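Local structure of gingipain R2 Pro-Domain (Porphyromonas gingivalis, 4IEF) at residues Thr38-Ser43 with Ala47-Phe52; Gly62-Pro67 with Lys126-Glu131. The protein forms the N-terminal pro-domain of the arginine-specific cysteine protease gingipain R2 and probably acts as its inhibitor and folding aid before maturation. All coordinates share one frame; numbering follows the deposited sequence.

Interaction 1: Thr38-Ser43 with Ala47-Phe52; sequences TGVQTS and AQVPTF
With CG1 of Val-40 anti to its carbonyl carbon (chi1 -66°) and CG2 of Val-49 likewise placed beside its own backbone N, the two branched side chains cross at about a right angle on one face of a beta hairpin. Their methyls meet diagonally, Val-40 CG1 lying 3.7 Å from Val-49 CG2. Beta-branched residues suit these extended backbones. The single methyl of Ala-47, paired with Val-40, meets CG2 of Thr-42 (CB to CG2, 3.7 Å), whose OG1 is hydrogen-bonded to Gly-45 O and Tyr-118 OH.

Thr-38 with Val-49 and Val-40 with Ala-47 are antiparallel hydrogen-bonded pairs, each closed by two N-H···O bonds; the shortest joins Val-49 N to Thr-38 O at 2.7 Å. Between them lies the non-hydrogen-bonded pair Gly-39 and Gln-48. Gln-48 bends at chi2 (-58°), folding its amide back over the backbone of Gly-39; its OE1 stays 3.5 Å from Gly-39 N, a contact without a hydrogen bond.

Strands 36-42 and 45-51 form a beta hairpin, and the backbone of Gln-48 is hydrogen-bonded to Leu-97 and Ala-99 as well. Tyr-116 packs on Val-40, and Pro-50 rests on Leu-154 of strand 144-157.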
# COMPACT_ATOMS: atom_id res chain seq x y z
N THR A 38 -28.94 0.43 10.50
CA THR A 38 -28.58 -0.21 11.77
C THR A 38 -29.07 0.68 12.92
O THR A 38 -28.70 1.86 12.99
CB THR A 38 -27.06 -0.48 11.82
OG1 THR A 38 -26.68 -1.20 10.65
CG2 THR A 38 -26.64 -1.27 13.06
N GLY A 39 -29.91 0.12 13.78
CA GLY A 39 -30.45 0.82 14.94
C GLY A 39 -29.40 0.98 16.02
O GLY A 39 -28.77 -0.00 16.42
N VAL A 40 -29.20 2.22 16.49
CA VAL A 40 -28.23 2.52 17.54
C VAL A 40 -28.92 3.33 18.66
O VAL A 40 -29.88 4.06 18.41
CB VAL A 40 -26.94 3.24 17.03
CG1 VAL A 40 -26.11 2.34 16.13
CG2 VAL A 40 -27.26 4.56 16.35
N GLN A 41 -28.37 3.22 19.88
CA GLN A 41 -28.83 3.90 21.08
C GLN A 41 -28.36 5.34 21.12
O GLN A 41 -27.15 5.59 21.07
CB GLN A 41 -28.34 3.15 22.33
CG GLN A 41 -29.03 3.59 23.62
CD GLN A 41 -28.79 2.63 24.76
OE1 GLN A 41 -27.65 2.29 25.10
NE2 GLN A 41 -29.87 2.21 25.40
N THR A 42 -29.30 6.29 21.21
CA THR A 42 -28.91 7.70 21.33
C THR A 42 -29.78 8.39 22.40
O THR A 42 -30.78 7.82 22.84
CB THR A 42 -28.97 8.46 19.97
OG1 THR A 42 -30.31 8.82 19.65
CG2 THR A 42 -28.33 7.70 18.82
N SER A 43 -29.40 9.62 22.77
CA SER A 43 -30.13 10.47 23.73
C SER A 43 -31.53 10.82 23.23
O SER A 43 -32.42 11.06 24.05
CB SER A 43 -29.34 11.75 24.00
OG SER A 43 -29.09 12.47 22.81
N ALA A 47 -31.80 5.65 16.80
CA ALA A 47 -31.44 6.32 15.57
C ALA A 47 -30.89 5.30 14.57
O ALA A 47 -30.49 4.20 14.98
CB ALA A 47 -30.42 7.41 15.84
N GLN A 48 -30.88 5.64 13.28
CA GLN A 48 -30.45 4.72 12.23
C GLN A 48 -29.10 5.11 11.63
O GLN A 48 -28.89 6.27 11.27
CB GLN A 48 -31.50 4.63 11.11
CG GLN A 48 -32.89 4.14 11.56
CD GLN A 48 -32.88 2.78 12.20
OE1 GLN A 48 -32.23 1.84 11.74
NE2 GLN A 48 -33.63 2.63 13.29
N VAL A 49 -28.20 4.12 11.52
CA VAL A 49 -26.90 4.28 10.88
C VAL A 49 -27.06 3.70 9.45
O VAL A 49 -27.19 2.49 9.30
CB VAL A 49 -25.70 3.65 11.65
CG1 VAL A 49 -24.41 3.72 10.83
CG2 VAL A 49 -25.51 4.31 13.00
N PRO A 50 -27.10 4.56 8.41
CA PRO A 50 -27.26 4.02 7.05
C PRO A 50 -25.96 3.44 6.51
O PRO A 50 -24.88 3.95 6.80
CB PRO A 50 -27.69 5.25 6.23
CG PRO A 50 -27.80 6.40 7.21
CD PRO A 50 -27.00 6.03 8.40
N THR A 51 -26.07 2.34 5.74
CA THR A 51 -24.95 1.66 5.08
C THR A 51 -25.36 1.20 3.69
O THR A 51 -26.50 0.79 3.51
CB THR A 51 -24.42 0.45 5.89
OG1 THR A 51 -25.50 -0.41 6.26
CG2 THR A 51 -23.61 0.85 7.11
N PHE A 52 -24.44 1.28 2.72
CA PHE A 52 -24.66 0.79 1.36
C PHE A 52 -23.32 0.35 0.77
O PHE A 52 -22.27 0.78 1.26
CB PHE A 52 -25.39 1.83 0.46
CG PHE A 52 -24.70 3.15 0.18
CD1 PHE A 52 -23.78 3.28 -0.85
CD2 PHE A 52 -25.05 4.29 0.90
CE1 PHE A 52 -23.17 4.51 -1.13
CE2 PHE A 52 -24.44 5.53 0.62
CZ PHE A 52 -23.50 5.62 -0.39

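Interaction 2: Gly62-Pro67 with Lys126-Glu131; sequences GTPILP and KFFPGE
Leu-66 reaches across to Phe-128 and Pro-129 with one branch, CD1, which makes all of its close approaches to loop 126-131. CG stands anti to the carbonyl carbon, chi1 -60°, and from there CD1 is carried into the notch where the Phe-128 backbone meets the Pro-129 ring. The methyl is 4.1 Å from CB of Phe-128 and equally 4.1 Å from CD of Pro-129, while Phe-128 O lies closer, 3.2 Å from CD1. A leucine fits because its forked end supplies a compact apolar knob on a reach long enough to bridge two loops.

The peptide bond between Phe-128 and Pro-129 is cis, a form proline tolerates far better than other residues, and it folds the chain sharply at this point. The loop 62-67 follows the hairpin of strands 36-42 and 45-51, and the loop 126-131 leads into strand 133-141 of the large antiparallel sheet; the contact thus joins two irregular connections of a beta-rich pro-domain, mainly by apolar packing. Tyr-156 of that sheet packs on both Pro-64 and Leu-66.

Beside the leucine, the rigid ring of Pro-64 is a second, shallower bump: its CD comes within 4.4 Å of Phe-128 CB and approaches the aromatic ring obliquely. CE of Lys-126 lies over one face of that ring, 3.6 Å above the plane and offset toward the rim.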
# COMPACT_ATOMS: atom_id res chain seq x y z
N GLY A 62 -21.24 15.13 14.90
CA GLY A 62 -22.50 15.75 15.32
C GLY A 62 -23.50 16.02 14.22
O GLY A 62 -24.63 16.44 14.51
N THR A 63 -23.09 15.82 12.95
CA THR A 63 -23.94 15.99 11.76
C THR A 63 -24.47 14.60 11.34
O THR A 63 -23.84 13.60 11.69
CB THR A 63 -23.21 16.72 10.62
OG1 THR A 63 -22.26 15.85 9.99
CG2 THR A 63 -22.56 18.05 11.05
N PRO A 64 -25.58 14.50 10.57
CA PRO A 64 -26.11 13.16 10.24
C PRO A 64 -25.13 12.25 9.49
O PRO A 64 -24.40 12.74 8.63
CB PRO A 64 -27.34 13.46 9.39
CG PRO A 64 -27.75 14.84 9.78
CD PRO A 64 -26.48 15.56 10.07
N ILE A 65 -25.10 10.94 9.84
CA ILE A 65 -24.27 9.94 9.14
C ILE A 65 -24.92 9.73 7.79
O ILE A 65 -25.99 9.14 7.69
CB ILE A 65 -24.09 8.60 9.92
CG1 ILE A 65 -23.34 8.83 11.25
CG2 ILE A 65 -23.38 7.52 9.05
CD1 ILE A 65 -23.41 7.69 12.25
N LEU A 66 -24.31 10.31 6.76
CA LEU A 66 -24.83 10.22 5.40
C LEU A 66 -23.70 9.76 4.49
O LEU A 66 -22.98 10.59 3.91
CB LEU A 66 -25.45 11.57 4.98
CG LEU A 66 -26.63 12.05 5.86
CD1 LEU A 66 -26.84 13.55 5.76
CD2 LEU A 66 -27.91 11.25 5.60
N PRO A 67 -23.51 8.41 4.41
CA PRO A 67 -22.40 7.86 3.61
C PRO A 67 -22.37 8.31 2.16
O PRO A 67 -23.40 8.57 1.56
CB PRO A 67 -22.61 6.35 3.69
CG PRO A 67 -23.36 6.15 4.94
CD PRO A 67 -24.26 7.33 5.07
N LYS A 126 -32.99 22.33 6.93
CA LYS A 126 -32.40 22.20 5.59
C LYS A 126 -31.88 20.77 5.39
O LYS A 126 -31.69 20.04 6.37
CB LYS A 126 -31.28 23.23 5.35
CG LYS A 126 -29.99 23.01 6.15
CD LYS A 126 -28.84 23.79 5.54
CE LYS A 126 -27.50 23.16 5.86
NZ LYS A 126 -26.39 23.89 5.20
N PHE A 127 -31.63 20.38 4.12
CA PHE A 127 -31.11 19.05 3.80
C PHE A 127 -29.60 19.04 3.83
O PHE A 127 -28.95 19.87 3.20
CB PHE A 127 -31.64 18.54 2.45
CG PHE A 127 -33.02 17.96 2.57
CD1 PHE A 127 -34.15 18.76 2.40
CD2 PHE A 127 -33.21 16.62 2.87
CE1 PHE A 127 -35.43 18.23 2.51
CE2 PHE A 127 -34.49 16.08 2.99
CZ PHE A 127 -35.60 16.89 2.81
N PHE A 128 -29.04 18.10 4.61
CA PHE A 128 -27.61 17.88 4.77
C PHE A 128 -27.17 16.69 3.90
O PHE A 128 -27.94 15.74 3.78
CB PHE A 128 -27.26 17.62 6.25
CG PHE A 128 -27.35 18.83 7.14
CD1 PHE A 128 -26.21 19.57 7.46
CD2 PHE A 128 -28.56 19.23 7.68
CE1 PHE A 128 -26.29 20.68 8.30
CE2 PHE A 128 -28.64 20.35 8.52
CZ PHE A 128 -27.50 21.06 8.83
N PRO A 129 -25.96 16.70 3.27
CA PRO A 129 -24.92 17.75 3.28
C PRO A 129 -25.28 18.97 2.41
O PRO A 129 -24.71 20.05 2.61
CB PRO A 129 -23.69 17.02 2.75
CG PRO A 129 -24.25 15.97 1.82
CD PRO A 129 -25.55 15.54 2.44
N GLY A 130 -26.23 18.81 1.50
CA GLY A 130 -26.70 19.86 0.59
C GLY A 130 -26.53 19.51 -0.87
O GLY A 130 -27.49 19.59 -1.64
N GLU A 131 -25.30 19.13 -1.27
CA GLU A 131 -24.96 18.73 -2.64
C GLU A 131 -25.01 17.21 -2.77
O GLU A 131 -24.54 16.51 -1.87
CB GLU A 131 -23.55 19.25 -3.05
CG GLU A 131 -23.27 20.73 -2.89
CD GLU A 131 -24.18 21.74 -3.56
OE1 GLU A 131 -24.54 22.75 -2.90
OE2 GLU A 131 -24.49 21.57 -4.76

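In the fold
The hairpin of interaction 1 is complete in the chain before the first loop of interaction 2 begins, and the two have centres about 14 Å apart on the same side of the chain's centre. The segments 47-52 and 62-67 join them directly. Pro-50 packs against both Ile-65 and Pro-67, its CG lying 3.3 Å from Ile-65 O, while Val-49 CG2 is 4.1 Å from Ile-65 CD1. Phe-52 adds a further contact, its CE2 3.4 Å from Pro-67 O. Loop 62-67 therefore lies between the hairpin and loop 126-131: Ile-65 serves the hairpin, Pro-64 and Leu-66 the other loop. Leu-154 of strand 144-157 touches both contacts, meeting Pro-50 and Phe-52 of interaction 1 and Pro-67 of interaction 2.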